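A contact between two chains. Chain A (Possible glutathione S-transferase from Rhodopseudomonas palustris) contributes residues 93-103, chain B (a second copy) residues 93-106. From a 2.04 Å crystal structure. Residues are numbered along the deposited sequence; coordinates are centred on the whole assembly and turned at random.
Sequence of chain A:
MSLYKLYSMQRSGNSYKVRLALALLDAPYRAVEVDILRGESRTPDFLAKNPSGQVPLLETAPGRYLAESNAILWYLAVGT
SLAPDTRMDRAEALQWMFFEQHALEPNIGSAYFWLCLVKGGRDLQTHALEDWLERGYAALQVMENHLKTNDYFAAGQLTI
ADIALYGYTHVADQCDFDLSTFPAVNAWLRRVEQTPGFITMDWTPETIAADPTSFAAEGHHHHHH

Chain A 93-103: ALQWMFFEQHA
Chain B (93-106) ALQWMFFEQHALEP

No hydrogen bond crosses this contact; at its centre A:Phe98 and B:Phe98, the same residue from two copies, form an offset stack, centroids 4.0 Å apart and planes at 15°, with A:Phe98 CD1 3.4 Å from B:Phe98 CE1. Residues 93-103 are helical in both chains and run the same general way, N-to-C directions 35° apart (signed crossing -35°), axes 8.4 Å apart at closest. Like faces like: CA atoms of A:Leu94 and B:Leu94 lie 9.6 Å apart, those of A:His102 and B:His102 5.7 Å, so the helices converge toward their C-terminal ends. Each Phe98 (chi1 m, chi2 -62° in A, -68° in B) leaves its helix sideways, but its flat ring reaches across as a knob among Leu94, Met97, Phe98 and Gln101 of the partner. The ring edge of B:Phe98 meets A:Met97 O, 3.6 Å from CE1 of B:Phe98. At the wide end, the leucines (m, t) close the apolar cluster, A:Leu94 CD2 to B:Leu94 CD2 4.0 Å. Where the backbones converge, Gln101 points toward the partner: A:Gln101 CB packs 3.7 Å from B:Gln101 CG, and A:Gln101 OE1 lies 3.3 Å from B:His102 CD2. Both histidines have chi1 p. The stretches bury 556 Å² in total, most heavily at Phe98 and Gln101.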

# COMPACT_ATOMS: atom_id res chain seq x y z
N ALA A 93 10.39 5.21 -1.79
CA ALA A 93 10.24 4.06 -0.90
C ALA A 93 8.80 3.68 -0.74
O ALA A 93 8.50 2.53 -0.78
CB ALA A 93 10.88 4.31 0.48
N LEU A 94 7.91 4.67 -0.54
CA LEU A 94 6.48 4.46 -0.41
C LEU A 94 5.88 4.00 -1.69
O LEU A 94 5.03 3.16 -1.68
CB LEU A 94 5.75 5.73 0.12
CG LEU A 94 5.91 6.02 1.62
CD1 LEU A 94 5.56 7.43 1.95
CD2 LEU A 94 5.24 5.01 2.59
N GLN A 95 6.33 4.58 -2.80
CA GLN A 95 5.94 4.13 -4.14
C GLN A 95 6.12 2.64 -4.27
O GLN A 95 5.17 1.95 -4.57
CB GLN A 95 6.73 4.84 -5.20
CG GLN A 95 6.43 4.34 -6.55
CD GLN A 95 7.43 4.74 -7.60
OE1 GLN A 95 7.65 5.90 -7.93
NE2 GLN A 95 8.00 3.74 -8.21
N TRP A 96 7.31 2.12 -3.97
CA TRP A 96 7.53 0.71 -4.06
C TRP A 96 6.74 -0.09 -3.04
O TRP A 96 6.34 -1.19 -3.31
CB TRP A 96 9.01 0.42 -3.98
CG TRP A 96 9.69 0.80 -5.25
CD1 TRP A 96 10.48 1.86 -5.46
CD2 TRP A 96 9.58 0.12 -6.49
NE1 TRP A 96 10.89 1.91 -6.76
CE2 TRP A 96 10.34 0.85 -7.42
CE3 TRP A 96 8.91 -1.03 -6.93
CZ2 TRP A 96 10.44 0.47 -8.77
CZ3 TRP A 96 9.01 -1.40 -8.29
CH2 TRP A 96 9.77 -0.66 -9.17
N MSE A 97 6.50 0.42 -1.84
CA MSE A 97 5.59 -0.25 -0.91
C MSE A 97 4.12 -0.25 -1.32
O MSE A 97 3.41 -1.21 -1.02
CB MSE A 97 5.69 0.40 0.46
CG MSE A 97 7.06 0.45 0.93
SE MSE A 97 7.32 1.14 2.75
CE MSE A 97 6.67 -0.32 3.54
N PHE A 98 3.65 0.83 -1.93
CA PHE A 98 2.33 0.81 -2.52
C PHE A 98 2.25 -0.17 -3.67
O PHE A 98 1.27 -0.87 -3.77
CB PHE A 98 1.85 2.21 -2.90
CG PHE A 98 1.36 3.00 -1.71
CD1 PHE A 98 0.29 2.57 -0.98
CD2 PHE A 98 2.04 4.14 -1.28
CE1 PHE A 98 -0.19 3.29 0.14
CE2 PHE A 98 1.62 4.84 -0.13
CZ PHE A 98 0.47 4.40 0.55
N PHE A 99 3.31 -0.27 -4.46
CA PHE A 99 3.43 -1.27 -5.50
C PHE A 99 3.37 -2.62 -4.93
O PHE A 99 2.66 -3.42 -5.46
CB PHE A 99 4.70 -1.08 -6.29
CG PHE A 99 5.05 -2.22 -7.24
CD1 PHE A 99 4.61 -2.21 -8.54
CD2 PHE A 99 5.91 -3.24 -6.85
CE1 PHE A 99 4.99 -3.25 -9.41
CE2 PHE A 99 6.26 -4.24 -7.73
CZ PHE A 99 5.81 -4.25 -8.97
N GLU A 100 4.08 -2.89 -3.86
CA GLU A 100 3.99 -4.21 -3.22
C GLU A 100 2.58 -4.50 -2.80
O GLU A 100 2.12 -5.59 -2.97
CB GLU A 100 4.94 -4.32 -2.02
CG GLU A 100 5.05 -5.68 -1.36
CD GLU A 100 4.04 -5.97 -0.21
OE1 GLU A 100 3.21 -5.14 0.17
OE2 GLU A 100 4.02 -7.08 0.34
N GLN A 101 1.86 -3.53 -2.28
CA GLN A 101 0.46 -3.71 -1.81
C GLN A 101 -0.59 -4.13 -2.88
O GLN A 101 -1.38 -4.99 -2.60
CB GLN A 101 -0.02 -2.44 -1.03
CG GLN A 101 -0.91 -2.65 0.24
CD GLN A 101 -0.55 -3.85 1.06
OE1 GLN A 101 -1.37 -4.74 1.22
NE2 GLN A 101 0.69 -3.92 1.54
N HIS A 102 -0.58 -3.53 -4.07
CA HIS A 102 -1.50 -3.95 -5.14
C HIS A 102 -0.99 -4.98 -6.15
O HIS A 102 -1.78 -5.64 -6.75
CB HIS A 102 -2.07 -2.74 -5.90
CG HIS A 102 -1.08 -2.09 -6.81
ND1 HIS A 102 -0.93 -2.45 -8.12
CD2 HIS A 102 -0.23 -1.06 -6.60
CE1 HIS A 102 0.02 -1.72 -8.67
NE2 HIS A 102 0.47 -0.87 -7.77
N ALA A 103 0.33 -5.14 -6.29
CA ALA A 103 0.94 -6.09 -7.23
C ALA A 103 1.52 -7.38 -6.66
O ALA A 103 1.37 -8.38 -7.28
CB ALA A 103 1.94 -5.40 -8.13
N ALA B 93 -2.60 7.49 8.98
CA ALA B 93 -3.00 7.80 7.65
C ALA B 93 -2.47 6.80 6.63
O ALA B 93 -3.23 6.30 5.81
CB ALA B 93 -2.56 9.23 7.28
N LEU B 94 -1.20 6.44 6.74
CA LEU B 94 -0.67 5.39 5.91
C LEU B 94 -1.38 4.11 6.07
O LEU B 94 -1.58 3.42 5.09
CB LEU B 94 0.82 5.17 6.15
CG LEU B 94 1.70 6.24 5.52
CD1 LEU B 94 3.09 6.14 6.02
CD2 LEU B 94 1.73 6.21 4.02
N GLN B 95 -1.75 3.78 7.28
CA GLN B 95 -2.53 2.58 7.50
C GLN B 95 -3.80 2.53 6.62
O GLN B 95 -4.07 1.52 6.00
CB GLN B 95 -2.91 2.42 8.97
CG GLN B 95 -3.90 1.30 9.24
CD GLN B 95 -4.53 1.30 10.58
OE1 GLN B 95 -3.90 1.20 11.60
NE2 GLN B 95 -5.80 1.36 10.57
N TRP B 96 -4.57 3.59 6.57
CA TRP B 96 -5.77 3.55 5.78
C TRP B 96 -5.48 3.59 4.26
O TRP B 96 -6.27 3.12 3.46
CB TRP B 96 -6.71 4.68 6.19
CG TRP B 96 -7.39 4.36 7.48
CD1 TRP B 96 -7.04 4.83 8.72
CD2 TRP B 96 -8.42 3.39 7.71
NE1 TRP B 96 -7.83 4.27 9.68
CE2 TRP B 96 -8.69 3.39 9.10
CE3 TRP B 96 -9.21 2.58 6.86
CZ2 TRP B 96 -9.69 2.60 9.67
CZ3 TRP B 96 -10.21 1.80 7.43
CH2 TRP B 96 -10.45 1.84 8.83
N MSE B 97 -4.39 4.25 3.87
CA MSE B 97 -3.94 4.25 2.50
C MSE B 97 -3.49 2.89 2.01
O MSE B 97 -3.83 2.50 0.92
CB MSE B 97 -2.86 5.30 2.30
CG MSE B 97 -3.39 6.63 2.46
SE MSE B 97 -2.03 7.96 2.60
CE MSE B 97 -2.08 8.43 0.78
N PHE B 98 -2.74 2.16 2.80
CA PHE B 98 -2.42 0.80 2.45
C PHE B 98 -3.63 -0.15 2.36
O PHE B 98 -3.70 -0.94 1.46
CB PHE B 98 -1.32 0.26 3.37
CG PHE B 98 0.05 0.78 3.00
CD1 PHE B 98 0.66 0.39 1.81
CD2 PHE B 98 0.71 1.69 3.80
CE1 PHE B 98 1.88 0.91 1.46
CE2 PHE B 98 1.95 2.19 3.45
CZ PHE B 98 2.53 1.83 2.28
N PHE B 99 -4.56 -0.05 3.31
CA PHE B 99 -5.88 -0.67 3.29
C PHE B 99 -6.61 -0.37 1.99
O PHE B 99 -7.13 -1.24 1.38
CB PHE B 99 -6.71 -0.13 4.46
CG PHE B 99 -8.14 -0.59 4.45
CD1 PHE B 99 -8.49 -1.85 4.93
CD2 PHE B 99 -9.14 0.22 3.96
CE1 PHE B 99 -9.81 -2.25 4.91
CE2 PHE B 99 -10.48 -0.22 3.92
CZ PHE B 99 -10.78 -1.44 4.41
N GLU B 100 -6.65 0.87 1.56
CA GLU B 100 -7.35 1.26 0.36
C GLU B 100 -6.71 0.51 -0.81
O GLU B 100 -7.37 0.14 -1.75
CB GLU B 100 -7.24 2.79 0.17
CG GLU B 100 -7.94 3.39 -0.99
CD GLU B 100 -7.11 3.45 -2.26
OE1 GLU B 100 -5.92 3.24 -2.23
OE2 GLU B 100 -7.65 3.73 -3.33
N GLN B 101 -5.41 0.29 -0.72
CA GLN B 101 -4.64 -0.24 -1.82
C GLN B 101 -4.84 -1.73 -2.02
O GLN B 101 -4.85 -2.19 -3.14
CB GLN B 101 -3.18 0.14 -1.62
CG GLN B 101 -2.31 -0.08 -2.74
CD GLN B 101 -2.50 0.98 -3.77
OE1 GLN B 101 -2.66 0.73 -4.97
NE2 GLN B 101 -2.49 2.19 -3.31
N HIS B 102 -5.05 -2.50 -0.96
CA HIS B 102 -5.48 -3.89 -1.11
C HIS B 102 -6.96 -4.18 -1.02
O HIS B 102 -7.39 -5.17 -1.52
CB HIS B 102 -4.73 -4.81 -0.15
CG HIS B 102 -5.07 -4.61 1.28
ND1 HIS B 102 -6.20 -5.14 1.85
CD2 HIS B 102 -4.42 -3.97 2.27
CE1 HIS B 102 -6.24 -4.81 3.12
NE2 HIS B 102 -5.16 -4.12 3.41
N ALA B 103 -7.75 -3.32 -0.38
CA ALA B 103 -9.17 -3.52 -0.14
C ALA B 103 -10.08 -2.89 -1.18
O ALA B 103 -11.12 -3.44 -1.47
CB ALA B 103 -9.58 -3.04 1.21
N LEU B 104 -9.72 -1.74 -1.74
CA LEU B 104 -10.60 -1.05 -2.70
C LEU B 104 -10.07 -1.04 -4.12
O LEU B 104 -10.81 -1.20 -5.03
CB LEU B 104 -10.80 0.37 -2.24
CG LEU B 104 -12.07 0.75 -1.57
CD1 LEU B 104 -12.51 -0.31 -0.65
CD2 LEU B 104 -11.81 2.03 -0.88
N GLU B 105 -8.80 -0.82 -4.31
CA GLU B 105 -8.15 -0.87 -5.60
C GLU B 105 -8.33 -2.25 -6.20
O GLU B 105 -7.95 -3.24 -5.58
CB GLU B 105 -6.66 -0.55 -5.41
CG GLU B 105 -5.74 -0.90 -6.55
CD GLU B 105 -5.66 0.22 -7.53
OE1 GLU B 105 -5.85 1.36 -7.08
OE2 GLU B 105 -5.43 -0.03 -8.73
N PRO B 106 -8.90 -2.31 -7.43
CA PRO B 106 -9.30 -3.57 -8.10
C PRO B 106 -8.20 -4.63 -8.28
O PRO B 106 -7.03 -4.30 -8.50
CB PRO B 106 -9.86 -3.09 -9.47
CG PRO B 106 -9.60 -1.55 -9.51
CD PRO B 106 -9.46 -1.12 -8.10